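Local coordinates for hypothetical protein XCC0632 (Xanthomonas campestris pv. campestris, PDB 2IQI) that is of unknown function but is probably a lipoprotein that serves as an auxiliary component of an ABC-type transport system, at residues S99-F110 with T123-S133; A140-R148 with A165-W176. All coordinates share one frame; numbering follows the deposited sequence.

Interaction 1 (S99-F110 with T123-S133); sequences SDYKLAIDVRRF and TIELNAKLLHS
A classic beta bulge interrupts the antiparallel ladder between strands 101-110 and 123-132, with R108 and R109 both opposite E125. The carbonyl oxygen E125 O takes two backbone donors, R108 N at 2.7 Å and R109 N at 3.0 Å. The carboxylate of the same residue is divided in the same way. R108, extended from CG to NE, brings NH1 to 3.0 Å from E125 OE2, which is met at its anti lone pair and itself lies in the guanidinium plane. R109 bends at its third torsion (chi3 -57°) and turns NE onto E125 OE1 at 3.0 Å, its guanidinium plane standing 85° from the carboxylate. One face of that guanidinium is covered by the methyl T123 CG2. Two arginines thus hold both oxygens of one glutamate, which probably keeps it ionised.

Beyond the bulge the ladder runs regularly through D106-N127, A104-K129 and K102-L131, hydrogen-bonded pairs, as far as S133 N, which bonds to D100 O. On the apolar face F110 CE2 meets I124 CD1 at 3.6 Å and I105 CG2 meets L126 CD1 at 3.8 Å; the rings of Y101 and H132 lie oblique, with planes at 59°. Helix 69-82 packs on L103, I105 and F110 of this face, and helix 155-185 on Y101, L103 and A128, while strands 31-34 and 137-149 flank the pair in the sheet.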
loop_
_atom_site.group_PDB
_atom_site.type_symbol
_atom_site.label_atom_id
_atom_site.label_comp_id
_atom_site.label_asym_id
_atom_site.label_seq_id
_atom_site.Cartn_x
_atom_site.Cartn_y
_atom_site.Cartn_z
ATOM N N SER A 99 14.994 -1.027 -16.745
ATOM C CA SER A 99 14.512 -1.782 -15.561
ATOM C C SER A 99 14.526 -3.354 -15.624
ATOM O O SER A 99 14.030 -3.961 -16.590
ATOM C CB SER A 99 13.108 -1.300 -15.141
ATOM O OG SER A 99 12.086 -2.002 -15.857
ATOM N N ASP A 100 15.053 -3.985 -14.562
ATOM C CA ASP A 100 15.055 -5.456 -14.383
ATOM C C ASP A 100 13.732 -6.069 -13.871
ATOM O O ASP A 100 13.221 -7.025 -14.441
ATOM C CB ASP A 100 16.179 -5.857 -13.439
ATOM C CG ASP A 100 17.520 -5.271 -13.836
ATOM O OD1 ASP A 100 18.167 -5.852 -14.723
ATOM O OD2 ASP A 100 17.938 -4.251 -13.246
ATOM N N TYR A 101 13.176 -5.527 -12.792
ATOM C CA TYR A 101 11.896 -6.036 -12.231
ATOM C C TYR A 101 10.805 -4.996 -12.265
ATOM O O TYR A 101 11.095 -3.800 -12.247
ATOM C CB TYR A 101 12.075 -6.534 -10.795
ATOM C CG TYR A 101 12.992 -7.722 -10.714
ATOM C CD1 TYR A 101 12.501 -9.021 -10.903
ATOM C CD2 TYR A 101 14.366 -7.556 -10.484
ATOM C CE1 TYR A 101 13.356 -10.137 -10.849
ATOM C CE2 TYR A 101 15.227 -8.660 -10.429
ATOM C CZ TYR A 101 14.708 -9.938 -10.615
ATOM O OH TYR A 101 15.533 -11.009 -10.544
ATOM N N LYS A 102 9.555 -5.463 -12.287
ATOM C CA LYS A 102 8.377 -4.600 -12.233
ATOM C C LYS A 102 7.494 -5.032 -11.060
ATOM O O LYS A 102 7.110 -6.201 -10.972
ATOM C CB LYS A 102 7.605 -4.674 -13.559
ATOM C CG LYS A 102 6.226 -3.979 -13.567
ATOM C CD LYS A 102 5.244 -4.651 -14.572
ATOM C CE LYS A 102 4.383 -3.584 -15.308
ATOM N NZ LYS A 102 3.283 -4.155 -16.169
ATOM N N LEU A 103 7.193 -4.085 -10.157
ATOM C CA LEU A 103 6.271 -4.317 -9.017
ATOM C C LEU A 103 4.880 -3.839 -9.354
ATOM O O LEU A 103 4.644 -2.618 -9.462
ATOM C CB LEU A 103 6.747 -3.596 -7.765
ATOM C CG LEU A 103 5.848 -3.642 -6.538
ATOM C CD1 LEU A 103 5.626 -5.038 -6.036
ATOM C CD2 LEU A 103 6.461 -2.797 -5.451
ATOM N N ALA A 104 3.964 -4.798 -9.508
ATOM C CA ALA A 104 2.565 -4.481 -9.795
ATOM C C ALA A 104 1.600 -4.797 -8.622
ATOM O O ALA A 104 1.493 -5.940 -8.166
ATOM C CB ALA A 104 2.122 -5.197 -11.059
ATOM N N ILE A 105 0.878 -3.779 -8.169
ATOM C CA ILE A 105 -0.027 -3.903 -7.044
ATOM C C ILE A 105 -1.481 -3.796 -7.479
ATOM O O ILE A 105 -1.850 -2.899 -8.185
ATOM C CB ILE A 105 0.285 -2.840 -5.979
ATOM C CG1 ILE A 105 1.720 -2.973 -5.487
ATOM C CG2 ILE A 105 -0.580 -3.029 -4.767
ATOM C CD1 ILE A 105 2.209 -1.727 -4.756
ATOM N N ASP A 106 -2.308 -4.742 -7.073
ATOM C CA ASP A 106 -3.747 -4.629 -7.265
ATOM C C ASP A 106 -4.326 -4.424 -5.867
ATOM O O ASP A 106 -4.047 -5.234 -4.970
ATOM C CB ASP A 106 -4.290 -5.883 -7.907
ATOM C CG ASP A 106 -5.739 -5.755 -8.315
ATOM O OD1 ASP A 106 -6.087 -4.764 -9.027
ATOM O OD2 ASP A 106 -6.535 -6.672 -7.942
ATOM N N VAL A 107 -5.065 -3.324 -5.678
ATOM C CA VAL A 107 -5.663 -2.964 -4.380
ATOM C C VAL A 107 -7.103 -3.492 -4.281
ATOM O O VAL A 107 -7.930 -3.208 -5.165
ATOM C CB VAL A 107 -5.664 -1.460 -4.165
ATOM C CG1 VAL A 107 -6.366 -1.114 -2.872
ATOM C CG2 VAL A 107 -4.237 -0.939 -4.145
ATOM N N ARG A 108 -7.382 -4.278 -3.233
ATOM C CA ARG A 108 -8.657 -5.004 -3.119
ATOM C C ARG A 108 -9.612 -4.317 -2.161
ATOM O O ARG A 108 -10.802 -4.200 -2.435
ATOM C CB ARG A 108 -8.424 -6.433 -2.663
ATOM C CG ARG A 108 -7.550 -7.256 -3.601
ATOM C CD ARG A 108 -7.309 -8.584 -2.948
ATOM N NE ARG A 108 -6.666 -9.575 -3.798
ATOM C CZ ARG A 108 -6.373 -10.826 -3.400
ATOM N NH1 ARG A 108 -6.668 -11.215 -2.153
ATOM N NH2 ARG A 108 -5.808 -11.709 -4.249
ATOM N N ARG A 109 -9.071 -3.870 -1.031
ATOM C CA ARG A 109 -9.827 -3.144 -0.034
ATOM C C ARG A 109 -9.003 -1.984 0.465
ATOM O O ARG A 109 -7.793 -2.129 0.716
ATOM C CB ARG A 109 -10.267 -4.079 1.097
ATOM C CG ARG A 109 -11.401 -5.035 0.623
ATOM C CD ARG A 109 -12.068 -5.684 1.745
ATOM N NE ARG A 109 -11.103 -6.413 2.557
ATOM C CZ ARG A 109 -11.099 -6.401 3.887
ATOM N NH1 ARG A 109 -12.005 -5.681 4.559
ATOM N NH2 ARG A 109 -10.193 -7.087 4.553
ATOM N N PHE A 110 -9.646 -0.817 0.522
ATOM C CA PHE A 110 -9.094 0.385 1.150
ATOM C C PHE A 110 -10.254 1.070 1.923
ATOM O O PHE A 110 -10.986 1.934 1.389
ATOM C CB PHE A 110 -8.509 1.310 0.092
ATOM C CG PHE A 110 -7.439 2.211 0.612
ATOM C CD1 PHE A 110 -7.763 3.372 1.292
ATOM C CD2 PHE A 110 -6.099 1.894 0.429
ATOM C CE1 PHE A 110 -6.768 4.188 1.787
ATOM C CE2 PHE A 110 -5.108 2.707 0.901
ATOM C CZ PHE A 110 -5.441 3.848 1.594
ATOM N N THR A 123 -8.358 -0.643 6.956
ATOM C CA THR A 123 -8.077 -1.904 6.360
ATOM C C THR A 123 -7.575 -1.750 4.928
ATOM O O THR A 123 -8.249 -1.155 4.069
ATOM C CB THR A 123 -9.355 -2.763 6.380
ATOM O OG1 THR A 123 -9.724 -2.997 7.741
ATOM C CG2 THR A 123 -9.159 -4.113 5.667
ATOM N N ILE A 124 -6.398 -2.309 4.666
ATOM C CA ILE A 124 -5.875 -2.335 3.340
ATOM C C ILE A 124 -5.631 -3.767 3.020
ATOM O O ILE A 124 -4.963 -4.468 3.766
ATOM C CB ILE A 124 -4.588 -1.492 3.211
ATOM C CG1 ILE A 124 -4.843 -0.051 3.656
ATOM C CG2 ILE A 124 -4.194 -1.386 1.791
ATOM C CD1 ILE A 124 -3.659 0.813 3.618
ATOM N N GLU A 125 -6.216 -4.229 1.923
ATOM C CA GLU A 125 -5.887 -5.520 1.366
ATOM C C GLU A 125 -5.479 -5.339 -0.081
ATOM O O GLU A 125 -6.205 -4.684 -0.857
ATOM C CB GLU A 125 -7.041 -6.482 1.503
ATOM C CG GLU A 125 -6.910 -7.720 0.610
ATOM C CD GLU A 125 -8.099 -8.691 0.759
ATOM O OE1 GLU A 125 -9.026 -8.394 1.579
ATOM O OE2 GLU A 125 -8.091 -9.761 0.077
ATOM N N LEU A 126 -4.316 -5.908 -0.431
ATOM C CA LEU A 126 -3.743 -5.779 -1.776
ATOM C C LEU A 126 -2.887 -7.001 -2.222
ATOM O O LEU A 126 -2.415 -7.793 -1.372
ATOM C CB LEU A 126 -2.976 -4.474 -1.917
ATOM C CG LEU A 126 -1.768 -4.283 -0.986
ATOM C CD1 LEU A 126 -0.522 -5.013 -1.539
ATOM C CD2 LEU A 126 -1.466 -2.772 -0.599
ATOM N N ASN A 127 -2.688 -7.147 -3.544
ATOM C CA ASN A 127 -1.867 -8.221 -4.084
ATOM C C ASN A 127 -0.736 -7.665 -4.944
ATOM O O ASN A 127 -0.972 -6.887 -5.876
ATOM C CB ASN A 127 -2.741 -9.150 -4.910
ATOM C CG ASN A 127 -1.971 -10.287 -5.535
ATOM O OD1 ASN A 127 -1.554 -10.197 -6.703
ATOM N ND2 ASN A 127 -1.783 -11.380 -4.776
ATOM N N ALA A 128 0.494 -8.050 -4.630
ATOM C CA ALA A 128 1.651 -7.633 -5.413
ATOM C C ALA A 128 2.160 -8.773 -6.252
ATOM O O ALA A 128 2.291 -9.897 -5.785
ATOM C CB ALA A 128 2.777 -7.158 -4.498
ATOM N N LYS A 129 2.452 -8.480 -7.501
ATOM C CA LYS A 129 3.198 -9.399 -8.308
ATOM C C LYS A 129 4.520 -8.727 -8.545
ATOM O O LYS A 129 4.566 -7.495 -8.767
ATOM C CB LYS A 129 2.506 -9.571 -9.642
ATOM C CG LYS A 129 1.189 -10.263 -9.565
ATOM C CD LYS A 129 0.658 -10.458 -10.938
ATOM C CE LYS A 129 -0.338 -11.570 -10.867
ATOM N NZ LYS A 129 -1.526 -11.311 -10.002
ATOM N N LEU A 130 5.588 -9.508 -8.499
ATOM C CA LEU A 130 6.870 -9.076 -8.979
ATOM C C LEU A 130 7.149 -9.833 -10.275
ATOM O O LEU A 130 7.124 -11.062 -10.316
ATOM C CB LEU A 130 7.939 -9.368 -7.935
ATOM C CG LEU A 130 9.323 -8.854 -8.312
ATOM C CD1 LEU A 130 9.303 -7.300 -8.375
ATOM C CD2 LEU A 130 10.376 -9.344 -7.367
ATOM N N LEU A 131 7.375 -9.096 -11.345
ATOM C CA LEU A 131 7.646 -9.660 -12.672
ATOM C C LEU A 131 9.070 -9.362 -13.079
ATOM O O LEU A 131 9.642 -8.334 -12.690
ATOM C CB LEU A 131 6.712 -9.055 -13.706
ATOM C CG LEU A 131 5.248 -9.456 -13.550
ATOM C CD1 LEU A 131 4.324 -8.557 -14.365
ATOM C CD2 LEU A 131 5.074 -10.934 -13.995
ATOM N N HIS A 132 9.650 -10.278 -13.848
ATOM C CA HIS A 132 10.975 -10.100 -14.416
ATOM C C HIS A 132 10.717 -9.491 -15.790
ATOM O O HIS A 132 10.094 -10.140 -16.642
ATOM C CB HIS A 132 11.689 -11.461 -14.492
ATOM C CG HIS A 132 13.142 -11.368 -14.859
ATOM N ND1 HIS A 132 13.655 -11.909 -16.018
ATOM C CD2 HIS A 132 14.186 -10.786 -14.228
ATOM C CE1 HIS A 132 14.949 -11.669 -16.083
ATOM N NE2 HIS A 132 15.297 -10.989 -15.009
ATOM N N SER A 133 11.131 -8.237 -16.000
ATOM C CA SER A 133 10.653 -7.460 -17.180
ATOM C C SER A 133 10.877 -8.154 -18.533
ATOM O O SER A 133 10.014 -8.100 -19.420
ATOM C CB SER A 133 11.238 -6.046 -17.206
ATOM O OG SER A 133 11.178 -5.432 -15.922
#

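Interaction 2 (A140-R148 with A165-W176); sequences ASRTFTVAR and ALTQVTTELVGW
F144 and W176 meet edge to face: F144 CZ lies over the indole, 3.8 Å from W176 CG, with the ring planes at 79°. The phenyl is held from several directions. L173 CD2 approaches F144 CE2 at 3.8 Å from over a face, V169 CG2 packs against F144 CB, and E172 OE1 lies at the ring edge, 3.5 Å from F144 CD1. The R142 side chain also covers the indole. Its CG is anti to the backbone N (chi1 -179°), and a bend at chi3 turns a guanidinium face to the CD1 corner of the indole, with W176 CD1 over its centre, 3.4 Å from R142 CZ; R142 CD makes a CH-pi contact with the five-membered ring.

This is helix-on-sheet packing of an alpha/beta layer, the helix running antiparallel to the strand with their axes 156° apart. Toward the start of the helix segment V146 takes over: both methyls lie against the Q168 amide, CG1 also meeting A165 and CG2 also V169.

On the flank, R148 NH1 donates to Q168 OE1 at 3.0 Å, in the carbonyl plane of the amide, while Q168 NE2 donates to E172 OE2 at 3.1 Å, fixing which way round the amide sits. The other carboxylate oxygen, E172 OE1, receives a hydrogen bond from a water that accepts from T145 N. Alongside, in the sheet, T143 OG1 bonds to N127 ND2.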
loop_
_atom_site.group_PDB
_atom_site.type_symbol
_atom_site.label_atom_id
_atom_site.label_comp_id
_atom_site.label_asym_id
_atom_site.label_seq_id
_atom_site.Cartn_x
_atom_site.Cartn_y
_atom_site.Cartn_z
ATOM N N ALA A 140 6.958 -14.017 -8.295
ATOM C CA ALA A 140 6.126 -14.410 -7.159
ATOM C C ALA A 140 4.997 -13.404 -6.990
ATOM O O ALA A 140 4.942 -12.352 -7.651
ATOM C CB ALA A 140 6.923 -14.481 -5.893
ATOM N N SER A 141 4.090 -13.748 -6.091
ATOM C CA SER A 141 2.858 -13.036 -5.910
ATOM C C SER A 141 2.556 -13.237 -4.458
ATOM O O SER A 141 2.919 -14.274 -3.908
ATOM C CB SER A 141 1.770 -13.663 -6.764
ATOM O OG SER A 141 0.725 -12.719 -6.998
ATOM N N ARG A 142 1.923 -12.248 -3.829
ATOM C CA ARG A 142 1.574 -12.319 -2.423
ATOM C C ARG A 142 0.481 -11.340 -2.061
ATOM O O ARG A 142 0.528 -10.170 -2.420
ATOM C CB ARG A 142 2.783 -12.058 -1.531
ATOM C CG ARG A 142 2.397 -12.155 -0.092
ATOM C CD ARG A 142 3.510 -12.017 0.871
ATOM N NE ARG A 142 4.355 -13.195 0.879
ATOM C CZ ARG A 142 5.378 -13.357 1.710
ATOM N NH1 ARG A 142 5.664 -12.419 2.624
ATOM N NH2 ARG A 142 6.110 -14.462 1.639
ATOM N N THR A 143 -0.491 -11.831 -1.301
ATOM C CA THR A 143 -1.553 -11.010 -0.743
ATOM C C THR A 143 -1.120 -10.484 0.611
ATOM O O THR A 143 -0.597 -11.230 1.413
ATOM C CB THR A 143 -2.824 -11.824 -0.661
ATOM O OG1 THR A 143 -3.247 -12.086 -1.999
ATOM C CG2 THR A 143 -3.935 -11.081 0.059
ATOM N N PHE A 144 -1.281 -9.182 0.818
ATOM C CA PHE A 144 -0.970 -8.515 2.084
ATOM C C PHE A 144 -2.267 -7.938 2.604
ATOM O O PHE A 144 -2.920 -7.233 1.855
ATOM C CB PHE A 144 0.024 -7.361 1.862
ATOM C CG PHE A 144 1.399 -7.808 1.442
ATOM C CD1 PHE A 144 2.381 -8.060 2.387
ATOM C CD2 PHE A 144 1.709 -7.979 0.086
ATOM C CE1 PHE A 144 3.647 -8.466 1.983
ATOM C CE2 PHE A 144 2.965 -8.375 -0.322
ATOM C CZ PHE A 144 3.953 -8.618 0.636
ATOM N N THR A 145 -2.624 -8.216 3.858
ATOM C CA THR A 145 -3.796 -7.621 4.502
ATOM C C THR A 145 -3.358 -6.955 5.795
ATOM O O THR A 145 -2.787 -7.605 6.651
ATOM C CB THR A 145 -4.900 -8.686 4.926
ATOM O OG1 THR A 145 -5.076 -9.666 3.904
ATOM C CG2 THR A 145 -6.226 -8.026 5.180
ATOM N N VAL A 146 -3.679 -5.692 5.975
ATOM C CA VAL A 146 -3.403 -5.069 7.233
ATOM C C VAL A 146 -4.669 -4.401 7.752
ATOM O O VAL A 146 -5.373 -3.733 6.986
ATOM C CB VAL A 146 -2.289 -4.055 7.078
ATOM C CG1 VAL A 146 -2.151 -3.206 8.329
ATOM C CG2 VAL A 146 -0.989 -4.763 6.799
ATOM N N ALA A 147 -4.978 -4.607 9.038
ATOM C CA ALA A 147 -6.101 -3.905 9.700
ATOM C C ALA A 147 -5.652 -3.275 11.017
ATOM O O ALA A 147 -5.087 -3.945 11.898
ATOM C CB ALA A 147 -7.299 -4.842 9.916
ATOM N N ARG A 148 -5.858 -1.976 11.164
ATOM C CA ARG A 148 -5.405 -1.341 12.407
ATOM C C ARG A 148 -6.571 -0.656 13.077
ATOM O O ARG A 148 -7.208 0.203 12.470
ATOM C CB ARG A 148 -4.250 -0.368 12.149
ATOM C CG ARG A 148 -2.968 -1.029 11.577
ATOM C CD ARG A 148 -2.168 -1.845 12.595
ATOM N NE ARG A 148 -1.614 -0.962 13.626
ATOM C CZ ARG A 148 -0.376 -0.461 13.610
ATOM N NH1 ARG A 148 0.457 -0.795 12.628
ATOM N NH2 ARG A 148 0.039 0.359 14.581
ATOM N N ALA A 165 -1.854 1.738 8.940
ATOM C CA ALA A 165 -2.031 0.631 7.995
ATOM C C ALA A 165 -1.182 0.824 6.736
ATOM O O ALA A 165 -0.581 -0.139 6.202
ATOM C CB ALA A 165 -3.474 0.466 7.615
ATOM N N LEU A 166 -1.135 2.065 6.261
ATOM C CA LEU A 166 -0.321 2.393 5.129
ATOM C C LEU A 166 1.100 2.106 5.437
ATOM O O LEU A 166 1.778 1.517 4.599
ATOM C CB LEU A 166 -0.415 3.870 4.777
ATOM C CG LEU A 166 -1.298 4.130 3.580
ATOM C CD1 LEU A 166 -1.908 5.535 3.672
ATOM C CD2 LEU A 166 -0.488 3.892 2.329
ATOM N N THR A 167 1.564 2.547 6.614
ATOM C CA THR A 167 2.975 2.425 6.960
ATOM C C THR A 167 3.325 0.940 7.053
ATOM O O THR A 167 4.307 0.494 6.440
ATOM C CB THR A 167 3.319 3.189 8.247
ATOM O OG1 THR A 167 3.078 4.580 8.039
ATOM C CG2 THR A 167 4.792 3.001 8.660
ATOM N N GLN A 168 2.490 0.170 7.752
ATOM C CA GLN A 168 2.730 -1.271 7.898
ATOM C C GLN A 168 2.692 -2.067 6.574
ATOM O O GLN A 168 3.593 -2.871 6.351
ATOM C CB GLN A 168 1.838 -1.891 8.971
ATOM C CG GLN A 168 2.001 -3.372 9.101
ATOM C CD GLN A 168 1.037 -4.025 10.103
ATOM O OE1 GLN A 168 0.531 -3.380 11.015
ATOM N NE2 GLN A 168 0.808 -5.323 9.938
ATOM N N VAL A 169 1.705 -1.843 5.691
ATOM C CA VAL A 169 1.656 -2.606 4.423
ATOM C C VAL A 169 2.826 -2.252 3.519
ATOM O O VAL A 169 3.390 -3.147 2.896
ATOM C CB VAL A 169 0.246 -2.584 3.663
ATOM C CG1 VAL A 169 0.018 -1.336 2.827
ATOM C CG2 VAL A 169 0.077 -3.815 2.795
ATOM N N THR A 170 3.195 -0.963 3.464
ATOM C CA THR A 170 4.299 -0.494 2.632
ATOM C C THR A 170 5.582 -1.160 3.137
ATOM O O THR A 170 6.419 -1.566 2.345
ATOM C CB THR A 170 4.455 1.055 2.697
ATOM O OG1 THR A 170 3.254 1.681 2.245
ATOM C CG2 THR A 170 5.603 1.560 1.857
ATOM N N THR A 171 5.729 -1.284 4.459
ATOM C CA THR A 171 6.935 -1.895 5.041
ATOM C C THR A 171 7.012 -3.374 4.622
ATOM O O THR A 171 8.101 -3.935 4.377
ATOM C CB THR A 171 6.950 -1.767 6.583
ATOM O OG1 THR A 171 6.981 -0.387 6.942
ATOM C CG2 THR A 171 8.145 -2.385 7.138
ATOM N N GLU A 172 5.856 -4.014 4.553
ATOM C CA GLU A 172 5.834 -5.414 4.198
ATOM C C GLU A 172 6.108 -5.561 2.700
ATOM O O GLU A 172 6.675 -6.556 2.269
ATOM C CB GLU A 172 4.504 -6.062 4.623
ATOM C CG GLU A 172 4.371 -6.327 6.131
ATOM C CD GLU A 172 2.945 -6.829 6.587
ATOM O OE1 GLU A 172 2.161 -7.454 5.787
ATOM O OE2 GLU A 172 2.625 -6.604 7.797
ATOM N N LEU A 173 5.717 -4.566 1.916
ATOM C CA LEU A 173 5.869 -4.660 0.470
ATOM C C LEU A 173 7.317 -4.496 0.060
ATOM O O LEU A 173 7.873 -5.300 -0.676
ATOM C CB LEU A 173 5.061 -3.578 -0.220
ATOM C CG LEU A 173 3.635 -3.942 -0.542
ATOM C CD1 LEU A 173 2.784 -2.694 -0.898
ATOM C CD2 LEU A 173 3.794 -4.895 -1.707
ATOM N N VAL A 174 7.903 -3.423 0.550
ATOM C CA VAL A 174 9.244 -3.091 0.257
ATOM C C VAL A 174 10.173 -4.262 0.570
ATOM O O VAL A 174 11.055 -4.601 -0.242
ATOM C CB VAL A 174 9.619 -1.829 1.000
ATOM C CG1 VAL A 174 11.126 -1.668 1.078
ATOM C CG2 VAL A 174 9.011 -0.635 0.289
ATOM N N GLY A 175 9.964 -4.895 1.725
ATOM C CA GLY A 175 10.883 -5.886 2.234
ATOM C C GLY A 175 10.699 -7.127 1.425
ATOM O O GLY A 175 11.641 -7.861 1.180
ATOM N N TRP A 176 9.486 -7.365 0.968
ATOM C CA TRP A 176 9.223 -8.598 0.237
ATOM C C TRP A 176 9.697 -8.447 -1.180
ATOM O O TRP A 176 10.027 -9.437 -1.813
ATOM C CB TRP A 176 7.747 -8.909 0.274
ATOM C CG TRP A 176 7.320 -9.984 -0.562
ATOM C CD1 TRP A 176 7.285 -11.314 -0.241
ATOM C CD2 TRP A 176 6.791 -9.867 -1.880
ATOM N NE1 TRP A 176 6.783 -12.039 -1.304
ATOM C CE2 TRP A 176 6.485 -11.171 -2.326
ATOM C CE3 TRP A 176 6.577 -8.789 -2.753
ATOM C CZ2 TRP A 176 5.956 -11.417 -3.597
ATOM C CZ3 TRP A 176 6.050 -9.045 -4.030
ATOM C CH2 TRP A 176 5.742 -10.339 -4.429
HETATM O O HOH W 1 0.025 -9.070 5.319
#

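Overall arrangement
The two interactions come in series along the chain, interaction 1 closing before interaction 2 opens, and their centres lie about 10 Å apart. Strand 121-132 joins them: it pairs with strand 101-110 in interaction 1 and, across its other edge, with strand 137-149, whose residues 140-148 receive the helix in interaction 2. Probable hydrogen bonds from F144 N to L126 O and from V146 N to I124 O link them directly. The three strands are thus consecutive neighbours in one mixed sheet, and helix 155-185 lies across its apolar face, so that L173 reaches I105 and A128 as well as F144. Helix 69-82 shares that face, placing both interactions in one hydrophobic layer between sheet and helices.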